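Local coordinates for protein arginine phosphatase Ywle (Geobacillus stearothermophilus, PDB 4PIC) that removes phosphate from phosphorylated arginine residues of proteins, probably countering the arginine kinase McsB, with almost no activity on phosphotyrosine peptides, at residues 4-8 with 19-23; 13-18 with 44-50; 35-39 with 63-68; 53-57 with 130-134. All coordinates share one frame; numbering follows the deposited sequence.

In the fold
From the N terminus, strand 3-9 leads through the phosphate-binding loop into helix 15-25, which turns back on the strand; interaction 1 closes this first short loop. Interaction 2 starts between those two segments, at 13-18, and crosses interaction 1 by reaching on to 44-50, where helix 48-56 begins. Interaction 3 opens after interaction 1 has closed, on strand 31-37, and crosses interaction 2 to meet the loop at 63-68. Interaction 4 starts before that loop, at 53-57, and so crosses interaction 3; spanning the longest stretch of chain, it joins helix 48-56 to helix 123-150. Together they tie the sheet, the catalytic loop and three helices into one domain.

Interaction 1 (4-8 with 19-23); sequences RILFV and AAALL
Strand 4-8 and helix 19-23 run roughly antiparallel, their directions 147° apart and their axes 9.1 Å apart at closest approach, with Phe7 CA and Ala20 CA 6.4 Å from each other. Strand residues alternate, so Ile5 and Phe7 face the helix while Leu6 turns to the other side of the sheet. The contact is apolar and centres on the Phe7 ring. Ala19 CB lies over one face, 3.6 Å from the ring centroid and 12° off its normal, a CH-pi contact that a methyl is small enough to make at such short range. On the opposite face sits CG2 of Ile5, displaced toward the rim. With CG of Leu23 anti to the backbone N (chi1 179°), its CD2 is brought to the ring, 3.8 Å from Phe7 CE2 and 4.0 Å from Ile5 CG2. Ala20 CB completes the contact near Phe7 CD2. A serine in place of Phe7 would probably open a gap between strand and helix, leaving Ala19 CB and Leu23 CD2 without the ring they pack on. The pair forms the first half of a beta-alpha-beta crossover: Phe7, Ala20 and Leu23 also touch Val33 on strand 31-37, Phe7 reaches Leu80 of strand 78-81, and helix 123-150 covers Ala19 and Leu23 through Leu133 and Ile137.

Interaction 2 (13-18 with 44-50); sequences TCRSPM and SEASVHA. With PO4 (phosphate ion), chain C.
The contact of Thr13 and Cys14 with Ala46, Ser47 and Ala50 is a loop-to-loop junction, one backbone hydrogen bond backed by small apolar groups, where the phosphate-binding loop enters helix 15-25 beside the start of helix 48-56. Ser47 N donates to Thr13 O over 2.9 Å at 165°, and the CA of Ala46 approaches the same oxygen at 3.3 Å. Ser47 and Cys14 are each N-cap residues, so two helix starts meet here; their OG and SG atoms lie 3.3 Å apart. The methyl of Thr13, CG2, is anti to its own carbonyl carbon and rests against Glu45 O and Ser44 CB. Deeper in, Ala50 CB packs 3.9 Å from CG of Met18, modelled as selenomethionine, and Pro17 CB faces Ala46 CB; alanine's single methyl suits this close approach of backbones. Arg15 leaves the helix on the side away from 44-50, and its guanidinium meets a bound phosphate ion, probably from the crystallisation liquor. Its chain, bent at chi3 (-73°), presents the guanidinium edge-on, with NH2 donating in plane to O3 of the phosphate at 3.0 Å and 154°, while NH1 bonds to Ile115 O. A leucine in place of Arg15 would probably leave both phosphate O3 and Ile115 O without these donors and the anion less firmly held. Gly11 N and Thr10 N also grip the ion. This is the CX5R P-loop of the low molecular weight phosphatases, running from the nucleophile Cys9 to Arg15 and including Thr13, important for substrate discrimination.

Interaction 3 (35-39 with 63-68); sequences SAGVF and HRSSQL
Gly37 is bonded through both its backbone N and its O: its N donates to Ser66 O at 2.8 Å, nearly along the C=O axis, and its O accepts from Leu68 N at 2.7 Å. The two bonds straddle Gln67 and make a single beta bridge of parallel pattern, although the segments as a whole run 57° apart. Gln67 adds a side-chain grip. CG stands anti to the backbone N and the chain bends at chi2 (64°), which turns the carboxamide back to the backbone of Val38 and Phe39, just beyond the strand. NE2 reaches Val38 O at 2.9 Å, lying above that carbonyl's plane, and its other N-H goes to Leu68 O, while OE1 accepts from Ala40 N, so every polar end of the amide has a partner. A water lies within hydrogen-bonding distance of Ser35 O, Arg64 O and Ser66 OG, though it probably cannot serve all its acceptors at once. Farther along, Ser35 OG sits at the edge of the His63 ring, 3.4 Å from CE1. Packing follows: Ala36 CB lies 3.9 Å from Leu68 CB, and Val38 CG2 is 4.2 Å from Leu68 CD2. Leucine suits this buried place, extending on to Leu6 and Val8 of the sheet; Phe39 of the second subunit packs on Val38, Gln67 and Leu68. Asn12, probably part of the substrate-binding loop, bonds to Ser35 OG, His63 NE2 and Ser66 N, consistent with the asparagine, serine and histidine network that holds the P-loop in low molecular weight phosphatases.

Interaction 4 (53-57 with 130-134); sequences VLKEK and RDELE
Arg130 reaches Val53 and Glu56 because its CG is anti to the backbone N (chi1 -175°) and its chain bends at chi3 (67°), turning the guanidinium to the carbonyl of Val53 and the carboxylate of Glu56. Glu56 meets it with a chain extended beyond CG, and Lys57, bent at chi2 and chi4, folds over it. The result is a salt-bridge network of Glu56, Arg130 and Asp131 that joins helix 48-56 to the long helix 123-150. One nitrogen, NH1, carries two bonds near the guanidinium plane: 2.9 Å to Val53 O and 2.9 Å to Glu56 OE1. The oxygen OE1 is approached from above its carboxylate, whose plane stands 73° from the guanidinium; OE2 of Glu56 pairs with Arg127. NH2 bonds to Asp131 OD1 at 2.9 Å on the syn side, and a water links NH2 to Glu56 OE1. Arginine suits the place because its flat group can serve several acceptors around its rim while its methylenes pass the Val53 side chain. Val53 CG2 lies 4.1 Å from both CB and CD of Arg130, and Val53 also touches Met18 on helix 15-25. Lys57 NZ, only 3.7 Å from Arg130 NH2, would be repelled there, but Asp131 and Glu134 probably offset the like charges. Lys57 NZ makes a salt bridge to Glu134 OE1 at 2.8 Å, its hydrogen bond weak, and Lys57 CE lies over one face of the guanidinium, 3.4 Å from Arg130 NH2.

Interaction 1 (4-8 with 19-23)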
# COMPACT_ATOMS: atom_id res chain seq x y z
N ARG A 4 -10.88 -20.85 -2.78
CA ARG A 4 -10.87 -19.79 -1.78
C ARG A 4 -10.41 -18.50 -2.45
O ARG A 4 -9.21 -18.29 -2.69
CB ARG A 4 -10.02 -20.17 -0.57
CG ARG A 4 -10.63 -21.33 0.24
CD ARG A 4 -9.68 -21.85 1.32
NE ARG A 4 -8.50 -22.50 0.76
CZ ARG A 4 -8.44 -23.78 0.41
NH1 ARG A 4 -9.50 -24.57 0.54
NH2 ARG A 4 -7.32 -24.28 -0.10
N ILE A 5 -11.38 -17.67 -2.79
CA ILE A 5 -11.15 -16.48 -3.60
C ILE A 5 -11.01 -15.27 -2.71
O ILE A 5 -11.91 -14.95 -1.92
CB ILE A 5 -12.34 -16.24 -4.55
CG1 ILE A 5 -12.64 -17.49 -5.38
CG2 ILE A 5 -12.07 -15.03 -5.44
CD1 ILE A 5 -11.47 -18.01 -6.20
N LEU A 6 -9.87 -14.58 -2.82
CA LEU A 6 -9.58 -13.39 -2.05
C LEU A 6 -9.49 -12.18 -2.98
O LEU A 6 -8.61 -12.11 -3.83
CB LEU A 6 -8.24 -13.57 -1.32
CG LEU A 6 -7.81 -12.38 -0.48
CD1 LEU A 6 -8.75 -12.19 0.69
CD2 LEU A 6 -6.37 -12.55 -0.00
N PHE A 7 -10.42 -11.24 -2.83
CA PHE A 7 -10.39 -10.02 -3.64
C PHE A 7 -9.65 -8.93 -2.88
O PHE A 7 -9.84 -8.79 -1.67
CB PHE A 7 -11.79 -9.52 -3.96
CG PHE A 7 -12.57 -10.42 -4.88
CD1 PHE A 7 -12.20 -10.54 -6.22
CD2 PHE A 7 -13.69 -11.10 -4.43
CE1 PHE A 7 -12.94 -11.36 -7.08
CE2 PHE A 7 -14.42 -11.91 -5.29
CZ PHE A 7 -14.05 -12.03 -6.61
N VAL A 8 -8.83 -8.16 -3.58
CA VAL A 8 -7.96 -7.19 -2.91
C VAL A 8 -7.96 -5.80 -3.58
O VAL A 8 -7.80 -5.71 -4.79
CB VAL A 8 -6.51 -7.70 -2.84
CG1 VAL A 8 -5.62 -6.67 -2.14
CG2 VAL A 8 -6.43 -9.04 -2.12
N ALA A 19 -16.79 -6.74 -5.22
CA ALA A 19 -16.43 -7.99 -5.86
C ALA A 19 -16.83 -9.16 -4.99
O ALA A 19 -17.45 -10.12 -5.47
CB ALA A 19 -14.93 -8.01 -6.15
N ALA A 20 -16.47 -9.11 -3.71
CA ALA A 20 -16.77 -10.19 -2.79
C ALA A 20 -18.27 -10.38 -2.65
O ALA A 20 -18.76 -11.51 -2.66
CB ALA A 20 -16.12 -9.94 -1.42
N ALA A 21 -19.01 -9.28 -2.54
CA ALA A 21 -20.46 -9.38 -2.38
C ALA A 21 -21.12 -9.99 -3.61
O ALA A 21 -22.04 -10.81 -3.48
CB ALA A 21 -21.07 -8.04 -2.06
N LEU A 22 -20.68 -9.59 -4.79
CA LEU A 22 -21.25 -10.12 -6.03
C LEU A 22 -21.00 -11.61 -6.14
O LEU A 22 -21.89 -12.36 -6.55
CB LEU A 22 -20.69 -9.38 -7.24
CG LEU A 22 -21.22 -7.95 -7.40
CD1 LEU A 22 -20.32 -7.19 -8.35
CD2 LEU A 22 -22.64 -8.01 -7.93
N LEU A 23 -19.81 -12.06 -5.79
CA LEU A 23 -19.51 -13.48 -5.93
C LEU A 23 -20.25 -14.28 -4.86
O LEU A 23 -20.84 -15.32 -5.15
CB LEU A 23 -18.00 -13.74 -5.87
CG LEU A 23 -17.56 -15.21 -5.97
CD1 LEU A 23 -18.11 -15.85 -7.25
CD2 LEU A 23 -16.03 -15.31 -5.91

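Interaction 2 (13-18 with 44-50)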
# COMPACT_ATOMS: atom_id res chain seq x y z
N THR A 13 -12.90 -1.01 1.21
CA THR A 13 -14.22 -0.40 1.48
C THR A 13 -15.04 -0.23 0.21
O THR A 13 -16.27 -0.09 0.27
CB THR A 13 -14.12 0.97 2.18
OG1 THR A 13 -13.36 1.87 1.37
CG2 THR A 13 -13.48 0.84 3.56
N CYS A 14 -14.39 -0.24 -0.95
CA CYS A 14 -15.07 0.08 -2.19
C CYS A 14 -15.08 -1.07 -3.21
O CYS A 14 -16.02 -1.86 -3.25
CB CYS A 14 -14.55 1.40 -2.75
SG CYS A 14 -14.81 2.77 -1.57
N ARG A 15 -14.03 -1.20 -4.03
CA ARG A 15 -14.07 -2.22 -5.08
C ARG A 15 -14.04 -3.66 -4.57
O ARG A 15 -14.89 -4.45 -4.96
CB ARG A 15 -12.98 -2.01 -6.13
CG ARG A 15 -13.20 -0.77 -6.99
CD ARG A 15 -12.00 -0.52 -7.89
NE ARG A 15 -10.86 -0.01 -7.14
CZ ARG A 15 -9.77 0.49 -7.71
NH1 ARG A 15 -9.68 0.56 -9.03
NH2 ARG A 15 -8.78 0.95 -6.95
N SER A 16 -13.09 -4.01 -3.73
CA SER A 16 -13.01 -5.42 -3.32
C SER A 16 -14.23 -5.92 -2.53
O SER A 16 -14.64 -7.06 -2.73
CB SER A 16 -11.67 -5.80 -2.66
OG SER A 16 -11.40 -5.06 -1.48
N PRO A 17 -14.84 -5.08 -1.68
CA PRO A 17 -16.08 -5.56 -1.05
C PRO A 17 -17.22 -5.75 -2.05
O PRO A 17 -18.05 -6.65 -1.88
CB PRO A 17 -16.43 -4.45 -0.06
CG PRO A 17 -15.11 -3.82 0.26
CD PRO A 17 -14.36 -3.84 -1.04
N MSE A 18 -17.26 -4.94 -3.10
CA MSE A 18 -18.27 -5.15 -4.13
C MSE A 18 -18.04 -6.47 -4.85
O MSE A 18 -18.97 -7.24 -5.09
CB MSE A 18 -18.31 -3.99 -5.13
CG MSE A 18 -18.96 -2.73 -4.56
SE MSE A 18 -19.39 -1.36 -5.88
CE MSE A 18 -17.57 -0.89 -6.41
N SER A 44 -14.19 -1.44 9.22
CA SER A 44 -14.95 -0.40 8.53
C SER A 44 -16.05 -0.98 7.64
O SER A 44 -15.88 -2.04 7.05
CB SER A 44 -14.03 0.48 7.69
OG SER A 44 -13.20 1.29 8.50
N GLU A 45 -17.16 -0.26 7.53
CA GLU A 45 -18.23 -0.65 6.61
C GLU A 45 -17.78 -0.42 5.18
O GLU A 45 -16.87 0.38 4.92
CB GLU A 45 -19.47 0.20 6.88
CG GLU A 45 -20.08 0.04 8.25
CD GLU A 45 -21.53 -0.40 8.18
OE1 GLU A 45 -21.80 -1.40 7.49
OE2 GLU A 45 -22.39 0.26 8.79
N ALA A 46 -18.42 -1.11 4.23
CA ALA A 46 -18.30 -0.73 2.83
C ALA A 46 -18.78 0.71 2.72
O ALA A 46 -19.65 1.15 3.50
CB ALA A 46 -19.13 -1.65 1.95
N SER A 47 -18.23 1.47 1.78
CA SER A 47 -18.63 2.87 1.63
C SER A 47 -20.10 2.97 1.22
O SER A 47 -20.69 2.02 0.70
CB SER A 47 -17.75 3.60 0.63
OG SER A 47 -17.98 3.15 -0.68
N VAL A 48 -20.70 4.13 1.47
CA VAL A 48 -22.13 4.26 1.26
C VAL A 48 -22.53 4.04 -0.20
O VAL A 48 -23.54 3.40 -0.47
CB VAL A 48 -22.69 5.61 1.81
CG1 VAL A 48 -22.11 6.81 1.06
CG2 VAL A 48 -24.19 5.61 1.76
N HIS A 49 -21.73 4.53 -1.14
CA HIS A 49 -22.07 4.35 -2.55
C HIS A 49 -21.93 2.88 -2.96
O HIS A 49 -22.70 2.41 -3.78
CB HIS A 49 -21.23 5.23 -3.47
CG HIS A 49 -21.66 6.66 -3.51
ND1 HIS A 49 -20.85 7.67 -3.99
CD2 HIS A 49 -22.83 7.26 -3.16
CE1 HIS A 49 -21.49 8.82 -3.92
NE2 HIS A 49 -22.69 8.60 -3.41
N ALA A 50 -20.95 2.18 -2.38
CA ALA A 50 -20.80 0.75 -2.66
C ALA A 50 -22.05 0.04 -2.15
O ALA A 50 -22.63 -0.81 -2.84
CB ALA A 50 -19.55 0.19 -2.00
P PO4 C . -8.77 1.79 -3.27
O1 PO4 C . -9.07 1.35 -1.86
O2 PO4 C . -7.85 2.99 -3.25
O3 PO4 C . -8.13 0.67 -4.03
O4 PO4 C . -10.07 2.20 -3.91

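Interaction 3 (35-39 with 63-68)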
# COMPACT_ATOMS: atom_id res chain seq x y z
N SER A 35 -12.37 -10.73 1.28
CA SER A 35 -11.69 -9.58 0.72
C SER A 35 -10.81 -8.94 1.78
O SER A 35 -11.04 -9.10 2.99
CB SER A 35 -12.67 -8.57 0.13
OG SER A 35 -13.43 -7.95 1.15
N ALA A 36 -9.79 -8.24 1.31
CA ALA A 36 -8.90 -7.52 2.21
C ALA A 36 -8.27 -6.38 1.45
O ALA A 36 -8.37 -6.30 0.22
CB ALA A 36 -7.86 -8.45 2.78
N GLY A 37 -7.63 -5.47 2.19
CA GLY A 37 -6.99 -4.32 1.60
C GLY A 37 -5.51 -4.24 1.90
O GLY A 37 -5.06 -4.59 2.99
N VAL A 38 -4.73 -3.82 0.90
CA VAL A 38 -3.29 -3.67 1.07
C VAL A 38 -2.91 -2.68 2.19
O VAL A 38 -1.89 -2.84 2.84
CB VAL A 38 -2.65 -3.25 -0.27
CG1 VAL A 38 -1.25 -2.73 -0.08
CG2 VAL A 38 -2.69 -4.43 -1.26
N PHE A 39 -3.77 -1.70 2.45
CA PHE A 39 -3.48 -0.69 3.47
C PHE A 39 -4.84 -0.23 3.99
O PHE A 39 -5.39 0.77 3.52
CB PHE A 39 -2.71 0.47 2.82
CG PHE A 39 -2.01 1.41 3.79
CD1 PHE A 39 -1.43 0.95 4.97
CD2 PHE A 39 -1.90 2.75 3.47
CE1 PHE A 39 -0.77 1.83 5.81
CE2 PHE A 39 -1.24 3.62 4.31
CZ PHE A 39 -0.69 3.16 5.49
N HIS A 63 -20.35 -6.21 5.59
CA HIS A 63 -18.92 -6.14 5.29
C HIS A 63 -18.19 -5.45 6.42
O HIS A 63 -18.63 -4.41 6.92
CB HIS A 63 -18.65 -5.38 3.99
CG HIS A 63 -17.19 -5.19 3.72
ND1 HIS A 63 -16.37 -6.23 3.33
CD2 HIS A 63 -16.39 -4.10 3.83
CE1 HIS A 63 -15.13 -5.78 3.19
NE2 HIS A 63 -15.13 -4.49 3.48
N ARG A 64 -17.06 -6.04 6.82
CA ARG A 64 -16.11 -5.40 7.72
C ARG A 64 -14.76 -5.38 7.03
O ARG A 64 -14.26 -6.44 6.64
CB ARG A 64 -15.95 -6.20 9.02
CG ARG A 64 -17.21 -6.84 9.56
CD ARG A 64 -17.90 -5.94 10.56
NE ARG A 64 -18.15 -4.62 10.01
CZ ARG A 64 -19.09 -3.79 10.44
NH1 ARG A 64 -19.88 -4.15 11.45
NH2 ARG A 64 -19.24 -2.60 9.87
N SER A 65 -14.15 -4.21 6.90
CA SER A 65 -12.85 -4.11 6.24
C SER A 65 -11.77 -4.88 7.00
O SER A 65 -11.84 -5.01 8.23
CB SER A 65 -12.43 -2.66 6.05
OG SER A 65 -12.13 -2.02 7.28
N SER A 66 -10.80 -5.40 6.26
CA SER A 66 -9.69 -6.16 6.83
C SER A 66 -8.39 -5.75 6.16
O SER A 66 -8.34 -5.59 4.94
CB SER A 66 -9.87 -7.66 6.61
OG SER A 66 -11.16 -8.10 7.00
N GLN A 67 -7.34 -5.58 6.95
CA GLN A 67 -6.00 -5.44 6.41
C GLN A 67 -5.50 -6.78 5.88
O GLN A 67 -5.55 -7.79 6.59
CB GLN A 67 -5.05 -4.92 7.49
CG GLN A 67 -3.57 -4.99 7.14
CD GLN A 67 -3.20 -4.12 5.95
OE1 GLN A 67 -3.52 -2.93 5.91
NE2 GLN A 67 -2.51 -4.71 4.97
N LEU A 68 -5.02 -6.78 4.65
CA LEU A 68 -4.42 -7.96 4.03
C LEU A 68 -3.18 -8.42 4.79
O LEU A 68 -2.24 -7.64 4.98
CB LEU A 68 -4.05 -7.66 2.58
CG LEU A 68 -3.34 -8.77 1.82
CD1 LEU A 68 -4.24 -10.00 1.73
CD2 LEU A 68 -2.94 -8.30 0.43
O HOH W 1 -12.73 -8.01 4.86
O HOH W 2 -10.60 -11.07 5.22

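Interaction 4 (53-57 with 130-134)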
# COMPACT_ATOMS: atom_id res chain seq x y z
N VAL A 53 -25.10 0.88 -4.61
CA VAL A 53 -25.14 0.19 -5.89
C VAL A 53 -25.30 -1.32 -5.73
O VAL A 53 -25.92 -1.99 -6.58
CB VAL A 53 -23.97 0.57 -6.83
CG1 VAL A 53 -23.91 2.09 -7.01
CG2 VAL A 53 -22.67 0.06 -6.28
N LEU A 54 -24.81 -1.87 -4.62
CA LEU A 54 -25.11 -3.27 -4.32
C LEU A 54 -26.59 -3.46 -4.03
O LEU A 54 -27.20 -4.42 -4.49
CB LEU A 54 -24.25 -3.82 -3.18
CG LEU A 54 -22.77 -4.00 -3.53
CD1 LEU A 54 -21.97 -4.32 -2.28
CD2 LEU A 54 -22.57 -5.10 -4.59
N LYS A 55 -27.18 -2.53 -3.28
CA LYS A 55 -28.60 -2.59 -2.97
C LYS A 55 -29.45 -2.60 -4.24
O LYS A 55 -30.49 -3.28 -4.30
CB LYS A 55 -29.00 -1.41 -2.07
CG LYS A 55 -30.40 -1.50 -1.48
CD LYS A 55 -30.78 -0.20 -0.78
CE LYS A 55 -31.98 -0.39 0.14
NZ LYS A 55 -31.61 -1.11 1.39
N GLU A 56 -29.01 -1.89 -5.27
CA GLU A 56 -29.74 -1.83 -6.54
C GLU A 56 -29.85 -3.20 -7.19
O GLU A 56 -30.76 -3.47 -7.98
CB GLU A 56 -29.07 -0.87 -7.51
CG GLU A 56 -29.04 0.57 -7.04
CD GLU A 56 -28.19 1.47 -7.92
OE1 GLU A 56 -27.67 1.01 -8.96
OE2 GLU A 56 -28.06 2.66 -7.56
N LYS A 57 -28.89 -4.07 -6.89
CA LYS A 57 -28.90 -5.43 -7.42
C LYS A 57 -29.37 -6.46 -6.39
O LYS A 57 -29.16 -7.67 -6.58
CB LYS A 57 -27.52 -5.79 -7.96
CG LYS A 57 -27.11 -4.93 -9.16
CD LYS A 57 -28.24 -4.89 -10.20
CE LYS A 57 -27.84 -4.17 -11.47
NZ LYS A 57 -26.93 -5.00 -12.31
N ARG A 130 -19.24 -1.50 -10.42
CA ARG A 130 -20.10 -2.64 -10.13
C ARG A 130 -20.43 -3.41 -11.41
O ARG A 130 -20.42 -4.64 -11.42
CB ARG A 130 -21.39 -2.21 -9.44
CG ARG A 130 -22.25 -3.39 -9.00
CD ARG A 130 -23.70 -2.97 -8.86
NE ARG A 130 -24.25 -2.62 -10.17
CZ ARG A 130 -25.29 -1.81 -10.36
NH1 ARG A 130 -25.91 -1.24 -9.33
NH2 ARG A 130 -25.70 -1.55 -11.59
N ASP A 131 -20.74 -2.70 -12.48
CA ASP A 131 -21.15 -3.33 -13.73
C ASP A 131 -19.99 -4.11 -14.34
O ASP A 131 -20.18 -5.22 -14.83
CB ASP A 131 -21.68 -2.29 -14.71
CG ASP A 131 -23.03 -1.72 -14.29
OD1 ASP A 131 -23.75 -2.39 -13.52
OD2 ASP A 131 -23.37 -0.61 -14.75
N GLU A 132 -18.80 -3.53 -14.28
CA GLU A 132 -17.60 -4.23 -14.74
C GLU A 132 -17.41 -5.50 -13.93
O GLU A 132 -17.16 -6.57 -14.49
CB GLU A 132 -16.35 -3.35 -14.60
CG GLU A 132 -16.25 -2.18 -15.58
CD GLU A 132 -15.08 -1.26 -15.26
OE1 GLU A 132 -14.44 -1.45 -14.20
OE2 GLU A 132 -14.81 -0.33 -16.05
N LEU A 133 -17.53 -5.37 -12.62
CA LEU A 133 -17.35 -6.50 -11.72
C LEU A 133 -18.41 -7.57 -11.94
O LEU A 133 -18.10 -8.76 -11.89
CB LEU A 133 -17.39 -6.04 -10.27
CG LEU A 133 -16.17 -5.27 -9.79
CD1 LEU A 133 -16.47 -4.64 -8.43
CD2 LEU A 133 -14.99 -6.22 -9.71
N GLU A 134 -19.65 -7.18 -12.18
CA GLU A 134 -20.70 -8.16 -12.39
C GLU A 134 -20.37 -9.04 -13.60
O GLU A 134 -20.48 -10.27 -13.55
CB GLU A 134 -22.08 -7.51 -12.56
CG GLU A 134 -23.17 -8.52 -12.86
CD GLU A 134 -24.54 -8.13 -12.34
OE1 GLU A 134 -24.89 -6.93 -12.39
OE2 GLU A 134 -25.26 -9.03 -11.88
O HOH W 3 -28.22 -0.17 -11.41
O HOH W 4 -24.99 -4.76 -14.68